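PDB 6VBK: Lon211 from Mycobacterium tuberculosis, which forms the N-terminal domain of an ATP-dependent Lon protease and is thought to take part in recognising protein substrates for degradation. Local coordinates for residues Leu14-Val24 and Arg65-Tyr76. Sequence-based numbering, arbitrary orientation.
Sequences LPVLPLEDGVV and RVLLVPRLNGRY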
# COMPACT_ATOMS: atom_id res chain seq x y z
N LEU B 14 5.37 -4.84 -10.42
CA LEU B 14 5.15 -5.72 -11.56
C LEU B 14 5.97 -5.25 -12.75
O LEU B 14 6.22 -4.04 -12.89
CB LEU B 14 3.66 -5.76 -11.95
CG LEU B 14 2.68 -6.25 -10.88
CD1 LEU B 14 1.25 -5.94 -11.30
CD2 LEU B 14 2.86 -7.74 -10.63
N PRO B 15 6.39 -6.16 -13.62
CA PRO B 15 7.04 -5.75 -14.87
C PRO B 15 6.01 -5.28 -15.88
O PRO B 15 4.92 -5.86 -16.00
CB PRO B 15 7.75 -7.02 -15.33
CG PRO B 15 6.90 -8.13 -14.79
CD PRO B 15 6.33 -7.63 -13.49
N VAL B 16 6.36 -4.23 -16.61
CA VAL B 16 5.43 -3.63 -17.57
C VAL B 16 5.52 -4.39 -18.89
O VAL B 16 6.58 -4.47 -19.51
CB VAL B 16 5.74 -2.14 -17.78
CG1 VAL B 16 4.90 -1.59 -18.92
CG2 VAL B 16 5.47 -1.37 -16.50
N LEU B 17 4.38 -4.95 -19.31
CA LEU B 17 4.29 -5.63 -20.62
C LEU B 17 3.51 -4.68 -21.53
O LEU B 17 2.28 -4.64 -21.42
CB LEU B 17 3.59 -6.98 -20.47
CG LEU B 17 3.86 -7.97 -21.60
CD1 LEU B 17 3.56 -9.40 -21.16
CD2 LEU B 17 3.05 -7.61 -22.84
N PRO B 18 4.18 -3.85 -22.35
CA PRO B 18 3.50 -2.88 -23.20
C PRO B 18 2.69 -3.50 -24.35
O PRO B 18 3.16 -4.44 -24.95
CB PRO B 18 4.65 -2.05 -23.78
CG PRO B 18 5.81 -3.01 -23.79
CD PRO B 18 5.63 -3.83 -22.54
N LEU B 19 1.51 -2.95 -24.60
CA LEU B 19 0.62 -3.40 -25.70
C LEU B 19 0.52 -2.26 -26.73
O LEU B 19 -0.14 -1.25 -26.43
CB LEU B 19 -0.76 -3.72 -25.11
CG LEU B 19 -0.76 -4.70 -23.94
CD1 LEU B 19 -2.16 -4.86 -23.36
CD2 LEU B 19 -0.20 -6.05 -24.36
N GLU B 20 1.19 -2.42 -27.87
CA GLU B 20 1.17 -1.37 -28.93
C GLU B 20 -0.27 -1.19 -29.43
O GLU B 20 -0.71 -0.03 -29.56
CB GLU B 20 2.04 -1.81 -30.11
CG GLU B 20 3.48 -2.12 -29.73
CD GLU B 20 4.47 -1.00 -29.99
OE1 GLU B 20 4.20 0.14 -29.56
OE2 GLU B 20 5.50 -1.27 -30.62
N ASP B 21 -0.97 -2.30 -29.66
CA ASP B 21 -2.37 -2.25 -30.15
C ASP B 21 -3.24 -3.20 -29.32
O ASP B 21 -2.82 -4.34 -29.08
CB ASP B 21 -2.45 -2.52 -31.66
CG ASP B 21 -2.38 -1.25 -32.49
OD1 ASP B 21 -2.67 -0.17 -31.94
OD2 ASP B 21 -2.03 -1.35 -33.68
N GLY B 22 -4.43 -2.73 -28.93
CA GLY B 22 -5.38 -3.54 -28.15
C GLY B 22 -5.22 -3.30 -26.66
O GLY B 22 -4.08 -3.10 -26.22
N VAL B 23 -6.32 -3.41 -25.92
CA VAL B 23 -6.29 -3.20 -24.44
C VAL B 23 -6.83 -4.46 -23.77
O VAL B 23 -7.93 -4.91 -24.15
CB VAL B 23 -7.13 -1.96 -24.05
CG1 VAL B 23 -7.36 -1.89 -22.55
CG2 VAL B 23 -6.50 -0.67 -24.56
N VAL B 24 -6.10 -4.99 -22.80
CA VAL B 24 -6.55 -6.20 -22.06
C VAL B 24 -7.26 -5.74 -20.79
O VAL B 24 -6.60 -5.14 -19.92
CB VAL B 24 -5.38 -7.15 -21.75
CG1 VAL B 24 -5.84 -8.37 -20.98
CG2 VAL B 24 -4.64 -7.55 -23.01
N ARG B 65 3.33 -13.02 -13.21
CA ARG B 65 2.41 -11.89 -13.12
C ARG B 65 3.03 -10.69 -13.83
O ARG B 65 4.16 -10.29 -13.51
CB ARG B 65 2.10 -11.54 -11.66
CG ARG B 65 1.29 -12.61 -10.94
CD ARG B 65 1.46 -12.51 -9.43
NE ARG B 65 1.12 -11.19 -8.92
CZ ARG B 65 -0.08 -10.86 -8.44
NH1 ARG B 65 -1.05 -11.76 -8.41
NH2 ARG B 65 -0.30 -9.63 -7.99
N VAL B 66 2.29 -10.12 -14.78
CA VAL B 66 2.75 -8.96 -15.53
C VAL B 66 1.70 -7.86 -15.44
O VAL B 66 0.56 -8.09 -15.05
CB VAL B 66 3.04 -9.30 -17.01
CG1 VAL B 66 4.14 -10.35 -17.12
CG2 VAL B 66 1.77 -9.78 -17.70
N LEU B 67 2.11 -6.65 -15.81
CA LEU B 67 1.22 -5.50 -15.87
C LEU B 67 1.02 -5.13 -17.33
O LEU B 67 1.93 -4.58 -17.97
CB LEU B 67 1.77 -4.32 -15.07
CG LEU B 67 0.80 -3.15 -14.89
CD1 LEU B 67 -0.50 -3.62 -14.26
CD2 LEU B 67 1.44 -2.04 -14.07
N LEU B 68 -0.16 -5.44 -17.86
CA LEU B 68 -0.48 -5.16 -19.26
C LEU B 68 -0.91 -3.70 -19.38
O LEU B 68 -2.00 -3.33 -18.95
CB LEU B 68 -1.59 -6.10 -19.73
CG LEU B 68 -1.33 -7.59 -19.46
CD1 LEU B 68 -2.62 -8.38 -19.56
CD2 LEU B 68 -0.29 -8.15 -20.42
N VAL B 69 -0.04 -2.88 -19.96
CA VAL B 69 -0.24 -1.44 -20.03
C VAL B 69 -0.36 -1.03 -21.49
O VAL B 69 0.54 -1.30 -22.29
CB VAL B 69 0.91 -0.67 -19.36
CG1 VAL B 69 0.58 0.81 -19.29
CG2 VAL B 69 1.20 -1.24 -17.98
N PRO B 70 -1.53 -0.31 -21.95
CA PRO B 70 -2.12 0.38 -23.39
C PRO B 70 -1.15 1.53 -23.72
O PRO B 70 -1.28 2.57 -23.12
CB PRO B 70 -3.53 0.87 -23.05
CG PRO B 70 -3.89 0.04 -21.86
CD PRO B 70 -2.62 0.02 -21.03
N ARG B 71 -0.16 1.27 -24.58
CA ARG B 71 0.80 2.35 -24.94
C ARG B 71 0.87 2.53 -26.46
O ARG B 71 1.21 1.56 -27.15
CB ARG B 71 2.21 1.99 -24.44
CG ARG B 71 3.30 2.90 -24.98
CD ARG B 71 4.70 2.37 -24.78
NE ARG B 71 5.12 1.41 -25.80
CZ ARG B 71 6.25 0.73 -25.76
NH1 ARG B 71 6.55 -0.12 -26.73
NH2 ARG B 71 7.09 0.89 -24.75
N LEU B 72 0.59 3.75 -26.94
CA LEU B 72 0.72 4.05 -28.39
C LEU B 72 1.68 5.24 -28.53
O LEU B 72 1.33 6.33 -28.05
CB LEU B 72 -0.66 4.37 -28.98
CG LEU B 72 -1.24 5.74 -28.62
CD1 LEU B 72 -2.51 6.02 -29.40
CD2 LEU B 72 -1.50 5.84 -27.12
N ASN B 73 2.83 5.03 -29.18
CA ASN B 73 3.84 6.11 -29.33
C ASN B 73 4.14 6.73 -27.96
O ASN B 73 4.08 7.96 -27.84
CB ASN B 73 3.41 7.16 -30.37
CG ASN B 73 3.30 6.59 -31.77
OD1 ASN B 73 2.61 5.60 -31.98
ND2 ASN B 73 3.96 7.22 -32.72
N GLY B 74 4.43 5.89 -26.95
CA GLY B 74 4.73 6.39 -25.59
C GLY B 74 3.46 6.72 -24.82
O GLY B 74 2.39 6.23 -25.21
N ARG B 75 3.58 7.54 -23.77
CA ARG B 75 2.40 7.94 -22.95
C ARG B 75 1.63 6.72 -22.44
O ARG B 75 0.43 6.59 -22.75
CB ARG B 75 1.52 8.95 -23.71
CG ARG B 75 2.16 10.32 -23.90
CD ARG B 75 1.19 11.40 -24.36
NE ARG B 75 0.60 11.15 -25.68
CZ ARG B 75 1.16 11.49 -26.83
NH1 ARG B 75 0.56 11.21 -27.97
NH2 ARG B 75 2.33 12.11 -26.84
N TYR B 76 2.31 5.84 -21.69
CA TYR B 76 1.69 4.65 -21.04
C TYR B 76 0.46 5.08 -20.21
O TYR B 76 0.54 6.10 -19.50
CB TYR B 76 2.67 4.04 -20.04
CG TYR B 76 3.82 3.26 -20.63
CD1 TYR B 76 4.90 3.91 -21.20
CD2 TYR B 76 3.85 1.88 -20.57
CE1 TYR B 76 5.96 3.19 -21.73
CE2 TYR B 76 4.90 1.15 -21.09
CZ TYR B 76 5.97 1.81 -21.67
OH TYR B 76 7.01 1.10 -22.19
O HOH W 1 -4.34 -3.69 -20.69
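Val16 and Pro18 on one face, and Leu17 and Leu19 on the other, pack against Leu67-Pro70 as residues 14-19, the end of strand 9-19, run parallel to strand 65-70. Five backbone hydrogen bonds zip the pair, from Leu67 N to Pro15 O (2.9 Å) through to Arg71 N on Leu19 O; Pro15, Pro18 and Pro70 do not break the pattern, since it asks no N-H of them. On the face of Val16, its CG1 fills the corner between Val69 CG2 on one side and the Tyr76 ring on another, 3.5 Å from CE2 of Tyr76; the branch is placed there by lying anti to the backbone N (chi1 172°). Beside it, Pro18 CB sits centrally over one face of the Arg71 guanidinium, 3.8 Å from CZ. This group is held from several directions: Glu39 of helix 38-50 is its main partner, in a salt bridge to NH1, Glu20 OE1 lies at its edge in a long, secondary one to the same atom, and NH2 makes a weak hydrogen bond to Tyr76 OH. The Arg71 chain bends at chi3 (83°), and its CD rests on the tyrosine ring face.

Across the sheet, Leu68 is wedged among three neighbours: CD2 lies alongside Leu17, CB meets Leu19 CD1 at 3.9 Å, and CD1 presses into Val24 CG1 at 3.5 Å. Val24 reaches it because the chain turns back after Glu20, which also lays Val23 CG2 against Pro70 CB (3.7 Å). A water donating to both Val24 O and Leu68 O bridges the returning loop to the strand. Helix 183-191 adjoins Val23 and Pro70, while Leu67 and Val69 meet strand 96-112. The parallel pair, inside an otherwise antiparallel, curled sheet, belongs to the PUA-like β-fold of the Lon N-terminal domain.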